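PDB 6D1T: methyl-CpG-binding domain protein 1 from Homo sapiens, which binds DNA methylated at CpG dinucleotides through the N-terminal domain described here and represses transcription from methylated promoters. Local coordinates for residues 11-16 against 62-67; 22-25 against 31-34; 41-46 against 52-57. All coordinates share one frame; numbering follows the deposited sequence. Where two conformers were deposited one is given.

Contact 1 (11-16 against 62-67); sequences PALGPG and TLFDFK
Leu13 and Phe64 meet at about a right angle where two loops of the methyl-CpG-binding domain close over one side of its alpha/beta fold: residues 11-16 link strands 8-9 and 18-23, and residues 62-67 belong to the loop that follows helix 48-55. The touching is all apolar. Leu13 lays its CD2 methyl over one face of the Phe64 ring, 4.1 Å from the ring centroid and 16° off the normal, a CH-pi contact displaced toward the rim. Its branch point follows, with Leu13 CG 3.9 Å from Phe64 CZ. Ala12 adds its methyl obliquely at the neighbouring ring carbon.

The ring reaches across because Phe64 CG stands anti to the backbone N (chi1 -180°), which sends the aromatic group straight out from its loop toward residues 12 and 13. Leu13 and Phe64 both also pack on Leu51 of helix 48-55 and on Tyr37 of strand 33-38, so the pair joins the two loops to the helix and the sheet; Leu71 touches Phe64 as well. The loop of Phe64 is tied down by polar bonds of its own backbone: Phe64 O accepts from Lys48 NZ, and Phe66 O is bonded to Tyr37 OH. Between the segments the backbones stay well apart, 8.2 Å separating Ala12 CA from Phe64 CA, and Ala12 CB comes to 4.0 Å from Phe64 CE1.

Contact 2 (22-25 against 31-34); sequences VFRK and GRSD. With nucleotides of chain B.
The tip of the beta hairpin formed by strands 18-23 and 33-38 carries one of the arginines that read the methylated CpG step. Val22 and Asp34 form an antiparallel hydrogen-bonded pair, joined by Val22 N to Asp34 O and Asp34 N to Val22 O. Past the strand ends the pairing goes on: Arg24 N gives a nearly linear bond to Arg32 O at 2.8 Å, and Gly31 N reaches Arg24 O from above the carbonyl plane. On the face bearing Phe23 and Ser33, Ser33 CB sits over the phenyl ring, 3.8 Å from its centroid, while Ser33 OG bonds Lys67 and Glu21.

Asp34, on the face it shares with Val22, meets Arg24 in the 5mC-Arg-G arrangement of methyl-CpG-binding domains. Arg24, extended from CG to NE, lies with its guanidinium between Arg32 CD on one face and the methylated base 5CM6 of chain B on the other. Asp34 fixes its rotation through a nearly coplanar salt bridge, the planes 23° apart; Arg24 NH2 meets Asp34 OD2 on its syn side at 3.0 Å. The edge of the same guanidinium bonds guanine DG7 of chain B, with Arg24 NH1 2.6 Å from N7 and Arg24 NH2 2.8 Å from O6. Arg32, bent at chi3 (-76°), turns toward the next base, where its NH1 bonds O4 of DT8 of chain B at 2.8 Å.

Contact 3 (41-46 against 52-57); sequences TGDRIR and TRYLGP. With nucleotides of chain C.
Tyr54 of helix 48-55 reaches across to Ile45 with its root and to Asp43 with its hydroxyl, and the two ends differ in character. The close-packed end is apolar: Ile45 CD1 lies 3.7 Å from Tyr54 CB and approaches the ring obliquely at its CG. Ile45 CG1 stands anti to the carbonyl carbon (chi1 -77°) and the chain then runs on extended, which carries the terminal methyl to the base of the tyrosine. Ile45 is buried, with Trp17, Leu51 and Phe66 also packing on it, and its backbone is bonded to Tyr37 of the adjoining strand.

Toward solvent the contact becomes polar and more open. Tyr54 OH donates to Asp43 OD2 at 2.9 Å, meeting that oxygen from above the carboxylate plane, 42° out of it. Carboxylate and ring stand nearly perpendicular, 82° apart, with OD2 at the ring edge. Tyr54 OH is bonded as well to Ser39 OG, a hub that also bonds Thr41 OG1 and Asp43 N and so links the turn before strand 44-45 to the phenol. Thr41 OG1 comes to 2.8 Å from Tyr54 OH, but at an angle too poor for a hydrogen bond.

Beyond strand 44-45, away from the helix contact, Arg46 reaches the DNA bases with its side chain. Extended from CG to NE, it sets one guanidinium face over the methyl group of 5CM6 of chain C, with Arg46 NH1 3.3 Å from C5A. Its edge bonds guanine DG7 of chain C: Arg46 NH1 to O6 and Arg46 NH2 to N7, each at 2.8 Å. Arg46, 5CM6 and DG7 of chain C together form the 5mC-Arg-G triad characteristic of the methyl-CpG-binding domain.

Contacts 1 and 3 lie on the helix side of the sheet, their centres about 11 Å apart; both are partly buried, and they touch where Phe66 packs on Ile45 and Arg46, and Leu13 on Leu55. Contact 2 sits at the surface, across the chain's centre from both, and is built from backbone pairing and charge. Contact 1 is purely apolar between loops, whereas contact 3 adds a polar side toward solvent. Strands 33-38 and 44-45, neighbours in the sheet, connect contacts 2 and 3, whose arginines each read a guanine on a different DNA strand. Lys67 NZ of 62-67 probably bonds Ser33 OG, bringing contact 1 to the hairpin.

Contact 1 (11-16 against 62-67)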
loop_
_atom_site.group_PDB
_atom_site.type_symbol
_atom_site.label_atom_id
_atom_site.label_comp_id
_atom_site.label_asym_id
_atom_site.label_seq_id
_atom_site.Cartn_x
_atom_site.Cartn_y
_atom_site.Cartn_z
ATOM N N PRO A 11 0.078 9.423 4.391
ATOM C CA PRO A 11 0.477 10.790 3.933
ATOM C C PRO A 11 1.708 10.818 3.004
ATOM O O PRO A 11 1.804 11.669 2.164
ATOM C CB PRO A 11 0.787 11.581 5.207
ATOM C CG PRO A 11 1.017 10.531 6.291
ATOM C CD PRO A 11 0.283 9.281 5.848
ATOM N N ALA A 12 2.626 9.883 3.128
ATOM C CA ALA A 12 3.701 9.741 2.123
ATOM C C ALA A 12 3.125 9.736 0.703
ATOM O O ALA A 12 3.790 10.204 -0.219
ATOM C CB ALA A 12 4.478 8.474 2.369
ATOM N N LEU A 13 1.923 9.191 0.523
ATOM C CA LEU A 13 1.291 9.107 -0.812
ATOM C C LEU A 13 0.362 10.287 -1.047
ATOM O O LEU A 13 0.129 10.640 -2.168
ATOM C CB LEU A 13 0.493 7.806 -0.947
ATOM C CG LEU A 13 1.317 6.553 -1.222
ATOM C CD1 LEU A 13 0.414 5.388 -1.477
ATOM C CD2 LEU A 13 2.271 6.746 -2.395
ATOM N N GLY A 14 -0.227 10.822 0.007
ATOM C CA GLY A 14 -0.928 12.079 -0.088
ATOM C C GLY A 14 -2.379 11.966 0.341
ATOM O O GLY A 14 -2.912 10.898 0.497
ATOM N N PRO A 15 -3.010 13.108 0.539
ATOM C CA PRO A 15 -4.357 13.151 1.103
ATOM C C PRO A 15 -5.276 12.089 0.491
ATOM O O PRO A 15 -5.250 11.886 -0.750
ATOM C CB PRO A 15 -4.839 14.567 0.747
ATOM C CG PRO A 15 -3.565 15.390 0.698
ATOM C CD PRO A 15 -2.509 14.440 0.173
ATOM N N GLY A 16 -6.060 11.423 1.333
ATOM C CA GLY A 16 -7.103 10.457 0.878
ATOM C C GLY A 16 -6.597 9.009 0.755
ATOM O O GLY A 16 -7.375 8.058 0.834
ATOM N N THR A 62 10.788 5.855 -6.504
ATOM C CA THR A 62 12.032 5.119 -6.365
ATOM C C THR A 62 12.342 4.954 -4.875
ATOM O O THR A 62 12.703 3.861 -4.438
ATOM C CB THR A 62 13.200 5.788 -7.106
ATOM O OG1 THR A 62 12.785 6.155 -8.420
ATOM C CG2 THR A 62 14.412 4.885 -7.218
ATOM N N LEU A 63 12.143 6.025 -4.103
ATOM C CA LEU A 63 12.503 6.029 -2.681
ATOM C C LEU A 63 11.291 5.671 -1.794
ATOM O O LEU A 63 11.365 5.891 -0.596
ATOM C CB LEU A 63 13.079 7.413 -2.321
ATOM N N PHE A 64 10.202 5.093 -2.345
ATOM C CA PHE A 64 8.994 4.714 -1.528
ATOM C C PHE A 64 9.006 3.214 -1.233
ATOM O O PHE A 64 9.041 2.394 -2.157
ATOM C CB PHE A 64 7.673 5.053 -2.229
ATOM C CG PHE A 64 6.419 4.701 -1.448
ATOM C CD1 PHE A 64 6.113 5.331 -0.241
ATOM C CD2 PHE A 64 5.513 3.769 -1.928
ATOM C CE1 PHE A 64 4.957 5.014 0.470
ATOM C CE2 PHE A 64 4.358 3.454 -1.211
ATOM C CZ PHE A 64 4.080 4.083 -0.020
ATOM N N ASP A 65 8.952 2.876 0.054
ATOM C CA ASP A 65 8.905 1.471 0.516
ATOM C C ASP A 65 7.444 1.048 0.543
ATOM O O ASP A 65 6.719 1.443 1.446
ATOM C CB ASP A 65 9.550 1.293 1.908
ATOM C CG ASP A 65 9.578 -0.143 2.443
ATOM O OD1 ASP A 65 9.476 -1.066 1.629
ATOM O OD2 ASP A 65 9.711 -0.322 3.690
ATOM N N PHE A 66 7.030 0.268 -0.449
ATOM C CA PHE A 66 5.616 -0.113 -0.603
ATOM C C PHE A 66 5.176 -0.950 0.598
ATOM O O PHE A 66 4.098 -0.745 1.159
ATOM C CB PHE A 66 5.405 -0.910 -1.895
ATOM C CG PHE A 66 3.977 -1.335 -2.158
ATOM C CD1 PHE A 66 3.445 -2.465 -1.555
ATOM C CD2 PHE A 66 3.174 -0.617 -3.032
ATOM C CE1 PHE A 66 2.137 -2.854 -1.810
ATOM C CE2 PHE A 66 1.867 -1.007 -3.289
ATOM C CZ PHE A 66 1.347 -2.124 -2.684
ATOM N N LYS A 67 6.008 -1.909 0.975
ATOM C CA LYS A 67 5.664 -2.754 2.096
ATOM C C LYS A 67 5.365 -1.871 3.313
ATOM O O LYS A 67 4.297 -1.978 3.866
ATOM C CB LYS A 67 6.753 -3.803 2.397
ATOM C CG LYS A 67 6.229 -5.065 3.092
ATOM C CD LYS A 67 7.306 -5.961 3.738
ATOM C CE LYS A 67 6.738 -6.917 4.772
ATOM N NZ LYS A 67 5.519 -7.618 4.263
#

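Contact 2 (22-25 against 31-34)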
loop_
_atom_site.group_PDB
_atom_site.type_symbol
_atom_site.label_atom_id
_atom_site.label_comp_id
_atom_site.label_asym_id
_atom_site.label_seq_id
_atom_site.Cartn_x
_atom_site.Cartn_y
_atom_site.Cartn_z
ATOM N N VAL A 22 -1.764 -6.726 6.578
ATOM C CA VAL A 22 -2.505 -7.871 7.052
ATOM C C VAL A 22 -1.559 -9.066 7.180
ATOM O O VAL A 22 -0.785 -9.351 6.287
ATOM C CB VAL A 22 -3.685 -8.144 6.111
ATOM C CG1 VAL A 22 -4.468 -9.381 6.516
ATOM C CG2 VAL A 22 -4.604 -6.929 6.050
ATOM N N PHE A 23 -1.611 -9.722 8.336
ATOM C CA PHE A 23 -0.823 -10.912 8.608
ATOM C C PHE A 23 -1.648 -12.140 8.250
ATOM O O PHE A 23 -2.802 -12.273 8.676
ATOM C CB PHE A 23 -0.350 -10.946 10.074
ATOM C CG PHE A 23 0.734 -9.937 10.341
ATOM C CD1 PHE A 23 0.415 -8.617 10.640
ATOM C CD2 PHE A 23 2.066 -10.279 10.180
ATOM C CE1 PHE A 23 1.414 -7.669 10.817
ATOM C CE2 PHE A 23 3.067 -9.337 10.366
ATOM C CZ PHE A 23 2.739 -8.036 10.696
ATOM N N ARG A 24 -0.998 -13.015 7.482
ATOM C CA ARG A 24 -1.516 -14.318 7.084
ATOM C C ARG A 24 -1.699 -15.168 8.327
ATOM O O ARG A 24 -0.868 -15.112 9.245
ATOM C CB ARG A 24 -0.581 -14.979 6.070
ATOM C CG ARG A 24 -0.537 -14.225 4.748
ATOM C CD ARG A 24 0.321 -14.845 3.679
ATOM N NE ARG A 24 0.230 -14.084 2.442
ATOM C CZ ARG A 24 0.378 -14.590 1.225
ATOM N NH1 ARG A 24 0.346 -15.914 1.042
ATOM N NH2 ARG A 24 0.563 -13.772 0.200
ATOM N N LYS A 25 -2.810 -15.910 8.330
ATOM C CA LYS A 25 -3.340 -16.590 9.522
ATOM C C LYS A 25 -3.109 -18.105 9.419
ATOM O O LYS A 25 -3.075 -18.770 10.444
ATOM C CB LYS A 25 -4.841 -16.286 9.700
ATOM C CG LYS A 25 -5.264 -14.813 9.576
ATOM C CD LYS A 25 -5.225 -14.013 10.877
ATOM N N GLY A 31 1.916 -16.017 8.910
ATOM C CA GLY A 31 2.861 -15.107 9.585
ATOM C C GLY A 31 3.558 -14.148 8.629
ATOM O O GLY A 31 4.105 -13.123 9.059
ATOM N N ARG A 32 3.583 -14.477 7.341
ATOM C CA ARG A 32 3.915 -13.494 6.292
ATOM C C ARG A 32 2.833 -12.403 6.309
ATOM O O ARG A 32 1.692 -12.681 6.663
ATOM C CB ARG A 32 4.024 -14.230 4.953
ATOM C CG ARG A 32 4.298 -13.334 3.749
ATOM C CD ARG A 32 4.006 -13.999 2.400
ATOM N NE ARG A 32 4.996 -14.976 1.954
ATOM C CZ ARG A 32 4.949 -15.596 0.772
ATOM N NH1 ARG A 32 4.036 -15.243 -0.129
ATOM N NH2 ARG A 32 5.799 -16.584 0.507
ATOM N N SER A 33 3.187 -11.165 5.994
ATOM C CA SER A 33 2.195 -10.080 5.875
ATOM C C SER A 33 2.096 -9.581 4.425
ATOM O O SER A 33 2.978 -9.792 3.625
ATOM C CB SER A 33 2.494 -8.937 6.809
ATOM O OG SER A 33 3.844 -8.532 6.713
ATOM N N ASP A 34 0.994 -8.876 4.149
ATOM C CA ASP A 34 0.765 -8.214 2.876
ATOM C C ASP A 34 0.255 -6.786 3.123
ATOM O O ASP A 34 -0.574 -6.556 4.013
ATOM C CB ASP A 34 -0.241 -9.017 2.047
ATOM C CG ASP A 34 0.118 -10.488 1.914
ATOM O OD1 ASP A 34 -0.219 -11.262 2.823
ATOM O OD2 ASP A 34 0.716 -10.830 0.913
ATOM N N1 5CM B 6 -3.280 -16.824 0.073
ATOM C C2 5CM B 6 -3.208 -16.741 -1.327
ATOM N N3 5CM B 6 -3.051 -15.572 -1.955
ATOM C C4 5CM B 6 -2.981 -14.427 -1.244
ATOM C C5 5CM B 6 -3.052 -14.469 0.201
ATOM C C5A 5CM B 6 -2.964 -13.188 1.014
ATOM C C6 5CM B 6 -3.203 -15.705 0.810
ATOM O O2 5CM B 6 -3.277 -17.742 -2.026
ATOM N N4 5CM B 6 -2.838 -13.271 -1.872
ATOM C "C1'" 5CM B 6 -3.423 -18.129 0.736
ATOM C "C2'" 5CM B 6 -2.236 -18.436 1.626
ATOM C "C3'" 5CM B 6 -2.688 -19.498 2.576
ATOM C "C4'" 5CM B 6 -4.196 -19.215 2.558
ATOM O "O4'" 5CM B 6 -4.451 -18.158 1.650
ATOM O "O3'" 5CM B 6 -2.339 -20.856 2.142
ATOM C "C5'" 5CM B 6 -4.762 -18.717 3.877
ATOM O "O5'" 5CM B 6 -4.267 -17.397 4.110
ATOM P P 5CM B 6 -5.000 -16.479 5.237
ATOM O OP1 5CM B 6 -5.125 -17.245 6.524
ATOM O OP2 5CM B 6 -4.207 -15.223 5.035
ATOM P P DG B 7 -0.793 -21.309 1.816
ATOM O OP1 DG B 7 -0.636 -22.708 2.287
ATOM O OP2 DG B 7 0.151 -20.311 2.366
ATOM O "O5'" DG B 7 -0.770 -21.267 0.218
ATOM C "C5'" DG B 7 -1.818 -21.899 -0.573
ATOM C "C4'" DG B 7 -1.419 -22.018 -2.034
ATOM O "O4'" DG B 7 -1.496 -20.728 -2.688
ATOM C "C3'" DG B 7 0.002 -22.522 -2.309
ATOM O "O3'" DG B 7 0.083 -23.364 -3.487
ATOM C "C2'" DG B 7 0.800 -21.228 -2.462
ATOM C "C1'" DG B 7 -0.185 -20.273 -3.087
ATOM N N9 DG B 7 -0.049 -18.877 -2.653
ATOM C C8 DG B 7 -0.188 -18.403 -1.375
ATOM N N7 DG B 7 -0.003 -17.113 -1.284
ATOM C C5 DG B 7 0.250 -16.711 -2.586
ATOM C C6 DG B 7 0.472 -15.410 -3.123
ATOM O O6 DG B 7 0.503 -14.333 -2.535
ATOM N N1 DG B 7 0.698 -15.455 -4.490
ATOM C C2 DG B 7 0.684 -16.598 -5.253
ATOM N N2 DG B 7 0.914 -16.435 -6.563
ATOM N N3 DG B 7 0.458 -17.806 -4.771
ATOM C C4 DG B 7 0.219 -17.785 -3.445
ATOM P P DT B 8 1.518 -24.066 -3.920
ATOM O OP1 DT B 8 1.233 -25.435 -4.431
ATOM O OP2 DT B 8 2.459 -23.920 -2.781
ATOM O "O5'" DT B 8 2.035 -23.130 -5.117
ATOM C "C5'" DT B 8 1.189 -22.733 -6.241
ATOM C "C4'" DT B 8 1.933 -21.752 -7.121
ATOM O "O4'" DT B 8 2.073 -20.477 -6.430
ATOM C "C3'" DT B 8 3.364 -22.164 -7.533
ATOM O "O3'" DT B 8 3.449 -22.214 -8.979
ATOM C "C2'" DT B 8 4.274 -21.130 -6.844
ATOM C "C1'" DT B 8 3.367 -19.924 -6.690
ATOM N N1 DT B 8 3.652 -18.908 -5.604
ATOM C C2 DT B 8 3.817 -17.590 -5.974
ATOM O O2 DT B 8 3.850 -17.223 -7.139
ATOM N N3 DT B 8 3.951 -16.712 -4.921
ATOM C C4 DT B 8 3.891 -17.014 -3.568
ATOM O O4 DT B 8 4.039 -16.132 -2.739
ATOM C C5 DT B 8 3.737 -18.410 -3.258
ATOM C C7 DT B 8 3.695 -18.831 -1.822
ATOM C C6 DT B 8 3.597 -19.272 -4.277
#

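Contact 3 (41-46 against 52-57)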
loop_
_atom_site.group_PDB
_atom_site.type_symbol
_atom_site.label_atom_id
_atom_site.label_comp_id
_atom_site.label_asym_id
_atom_site.label_seq_id
_atom_site.Cartn_x
_atom_site.Cartn_y
_atom_site.Cartn_z
ATOM N N THR A 41 -9.983 7.866 -4.503
ATOM C CA THR A 41 -11.225 7.540 -5.248
ATOM C C THR A 41 -11.728 6.095 -4.960
ATOM O O THR A 41 -12.717 5.682 -5.560
ATOM C CB THR A 41 -10.991 7.792 -6.748
ATOM O OG1 THR A 41 -9.876 7.008 -7.173
ATOM C CG2 THR A 41 -10.701 9.242 -7.065
ATOM N N GLY A 42 -11.068 5.302 -4.086
ATOM C CA GLY A 42 -11.585 3.930 -3.691
ATOM C C GLY A 42 -10.916 2.751 -4.415
ATOM O O GLY A 42 -11.265 1.593 -4.163
ATOM N N ASP A 43 -9.933 2.997 -5.278
ATOM C CA ASP A 43 -9.259 1.890 -6.018
ATOM C C ASP A 43 -8.229 1.167 -5.117
ATOM O O ASP A 43 -7.448 1.783 -4.374
ATOM C CB ASP A 43 -8.641 2.402 -7.320
ATOM C CG ASP A 43 -9.646 3.066 -8.255
ATOM O OD1 ASP A 43 -10.841 2.787 -8.139
ATOM O OD2 ASP A 43 -9.226 3.855 -9.081
ATOM N N ARG A 44 -8.250 -0.170 -5.226
ATOM C CA ARG A 44 -7.466 -1.090 -4.417
ATOM C C ARG A 44 -6.147 -1.389 -5.142
ATOM O O ARG A 44 -6.122 -1.736 -6.327
ATOM C CB ARG A 44 -8.256 -2.387 -4.154
ATOM C CG ARG A 44 -9.224 -2.326 -2.968
ATOM C CD ARG A 44 -8.779 -3.131 -1.737
ATOM N N ILE A 45 -5.051 -1.277 -4.431
ATOM C CA ILE A 45 -3.778 -1.467 -5.044
ATOM C C ILE A 45 -2.992 -2.430 -4.172
ATOM O O ILE A 45 -3.019 -2.278 -2.948
ATOM C CB ILE A 45 -3.106 -0.096 -5.251
ATOM C CG1 ILE A 45 -3.732 0.598 -6.466
ATOM C CG2 ILE A 45 -1.595 -0.196 -5.387
ATOM C CD1 ILE A 45 -3.129 1.922 -6.789
ATOM N N ARG A 46 -2.323 -3.421 -4.776
ATOM C CA ARG A 46 -1.577 -4.401 -3.951
ATOM C C ARG A 46 -0.148 -4.610 -4.464
ATOM O O ARG A 46 0.499 -5.590 -4.046
ATOM C CB ARG A 46 -2.337 -5.724 -3.846
ATOM C CG ARG A 46 -2.691 -6.393 -5.168
ATOM C CD ARG A 46 -3.446 -7.713 -4.942
ATOM N NE ARG A 46 -3.382 -8.675 -6.069
ATOM C CZ ARG A 46 -2.962 -9.957 -5.984
ATOM N NH1 ARG A 46 -2.544 -10.431 -4.825
ATOM N NH2 ARG A 46 -2.930 -10.736 -7.063
ATOM N N THR A 52 2.722 2.559 -9.187
ATOM C CA THR A 52 3.490 3.390 -10.137
ATOM C C THR A 52 2.633 3.682 -11.386
ATOM O O THR A 52 2.658 4.807 -11.906
ATOM C CB THR A 52 4.837 2.723 -10.498
ATOM O OG1 THR A 52 5.802 3.103 -9.514
ATOM C CG2 THR A 52 5.369 3.094 -11.868
ATOM N N ARG A 53 1.907 2.668 -11.869
ATOM C CA ARG A 53 1.011 2.823 -13.048
ATOM C C ARG A 53 -0.120 3.796 -12.684
ATOM O O ARG A 53 -0.495 4.644 -13.487
ATOM C CB ARG A 53 0.444 1.466 -13.513
ATOM C CG ARG A 53 -0.412 1.530 -14.783
ATOM C CD ARG A 53 -0.899 0.177 -15.299
ATOM N NE ARG A 53 -0.856 0.045 -16.753
ATOM C CZ ARG A 53 -0.976 -1.111 -17.399
ATOM N NH1 ARG A 53 -0.724 -1.189 -18.693
ATOM N NH2 ARG A 53 -1.332 -2.193 -16.738
ATOM N N TYR A 54 -0.650 3.678 -11.475
ATOM C CA TYR A 54 -1.814 4.479 -11.077
ATOM C C TYR A 54 -1.501 5.978 -11.011
ATOM O O TYR A 54 -2.311 6.779 -11.427
ATOM C CB TYR A 54 -2.306 4.067 -9.697
ATOM C CG TYR A 54 -3.662 4.604 -9.316
ATOM C CD1 TYR A 54 -4.812 3.918 -9.664
ATOM C CD2 TYR A 54 -3.797 5.753 -8.555
ATOM C CE1 TYR A 54 -6.066 4.365 -9.282
ATOM C CE2 TYR A 54 -5.042 6.214 -8.161
ATOM C CZ TYR A 54 -6.183 5.523 -8.532
ATOM O OH TYR A 54 -7.421 5.974 -8.179
ATOM N N LEU A 55 -0.361 6.357 -10.460
ATOM C CA LEU A 55 -0.182 7.762 -10.021
ATOM C C LEU A 55 0.304 8.673 -11.171
ATOM O O LEU A 55 0.247 9.898 -11.059
ATOM C CB LEU A 55 0.782 7.779 -8.834
ATOM C CG LEU A 55 0.149 7.342 -7.520
ATOM C CD1 LEU A 55 1.202 7.092 -6.465
ATOM C CD2 LEU A 55 -0.848 8.382 -7.041
ATOM N N GLY A 56 0.772 8.090 -12.260
ATOM C CA GLY A 56 1.240 8.879 -13.405
ATOM C C GLY A 56 2.721 9.196 -13.290
ATOM O O GLY A 56 3.331 8.997 -12.226
ATOM N N PRO A 57 3.315 9.685 -14.376
ATOM C CA PRO A 57 4.751 9.960 -14.386
ATOM C C PRO A 57 5.084 11.006 -13.319
ATOM O O PRO A 57 6.138 10.936 -12.704
ATOM C CB PRO A 57 5.067 10.468 -15.803
ATOM C CG PRO A 57 3.901 9.971 -16.624
ATOM C CD PRO A 57 2.723 10.018 -15.670
ATOM N N1 5CM C 6 0.830 -11.521 -7.660
ATOM C C2 5CM C 6 0.944 -12.739 -6.959
ATOM N N3 5CM C 6 0.870 -12.776 -5.650
ATOM C C4 5CM C 6 0.702 -11.669 -4.965
ATOM C C5 5CM C 6 0.613 -10.399 -5.634
ATOM C C5A 5CM C 6 0.426 -9.096 -4.912
ATOM C C6 5CM C 6 0.680 -10.394 -6.983
ATOM O O2 5CM C 6 1.091 -13.820 -7.535
ATOM N N4 5CM C 6 0.654 -11.785 -3.641
ATOM C "C1'" 5CM C 6 0.875 -11.543 -9.132
ATOM C "C2'" 5CM C 6 -0.146 -10.639 -9.802
ATOM C "C3'" 5CM C 6 0.258 -10.883 -11.230
ATOM C "C4'" 5CM C 6 1.791 -10.938 -11.103
ATOM O "O4'" 5CM C 6 2.067 -11.124 -9.700
ATOM O "O3'" 5CM C 6 -0.293 -12.194 -11.468
ATOM C "C5'" 5CM C 6 2.578 -9.713 -11.610
ATOM O "O5'" 5CM C 6 1.913 -8.567 -11.107
ATOM P P 5CM C 6 2.540 -7.111 -11.077
ATOM O OP1 5CM C 6 2.741 -6.607 -12.475
ATOM O OP2 5CM C 6 1.682 -6.399 -10.023
ATOM P P DG C 7 -0.791 -12.674 -12.915
ATOM O OP1 DG C 7 0.302 -12.450 -13.890
ATOM O OP2 DG C 7 -2.158 -12.120 -13.145
ATOM O "O5'" DG C 7 -1.030 -14.240 -12.703
ATOM C "C5'" DG C 7 0.062 -15.128 -12.400
ATOM C "C4'" DG C 7 -0.447 -16.378 -11.720
ATOM O "O4'" DG C 7 -0.528 -16.194 -10.287
ATOM C "C3'" DG C 7 -1.831 -16.823 -12.152
ATOM O "O3'" DG C 7 -1.766 -18.248 -12.284
ATOM C "C2'" DG C 7 -2.740 -16.300 -11.038
ATOM C "C1'" DG C 7 -1.857 -16.379 -9.808
ATOM N N9 DG C 7 -2.086 -15.368 -8.768
ATOM C C8 DG C 7 -1.937 -14.010 -8.910
ATOM N N7 DG C 7 -2.085 -13.357 -7.789
ATOM C C5 DG C 7 -2.350 -14.344 -6.849
ATOM C C6 DG C 7 -2.617 -14.239 -5.456
ATOM O O6 DG C 7 -2.706 -13.210 -4.757
ATOM N N1 DG C 7 -2.806 -15.490 -4.878
ATOM C C2 DG C 7 -2.758 -16.690 -5.557
ATOM N N2 DG C 7 -2.965 -17.793 -4.831
ATOM N N3 DG C 7 -2.510 -16.797 -6.850
ATOM C C4 DG C 7 -2.334 -15.593 -7.432
#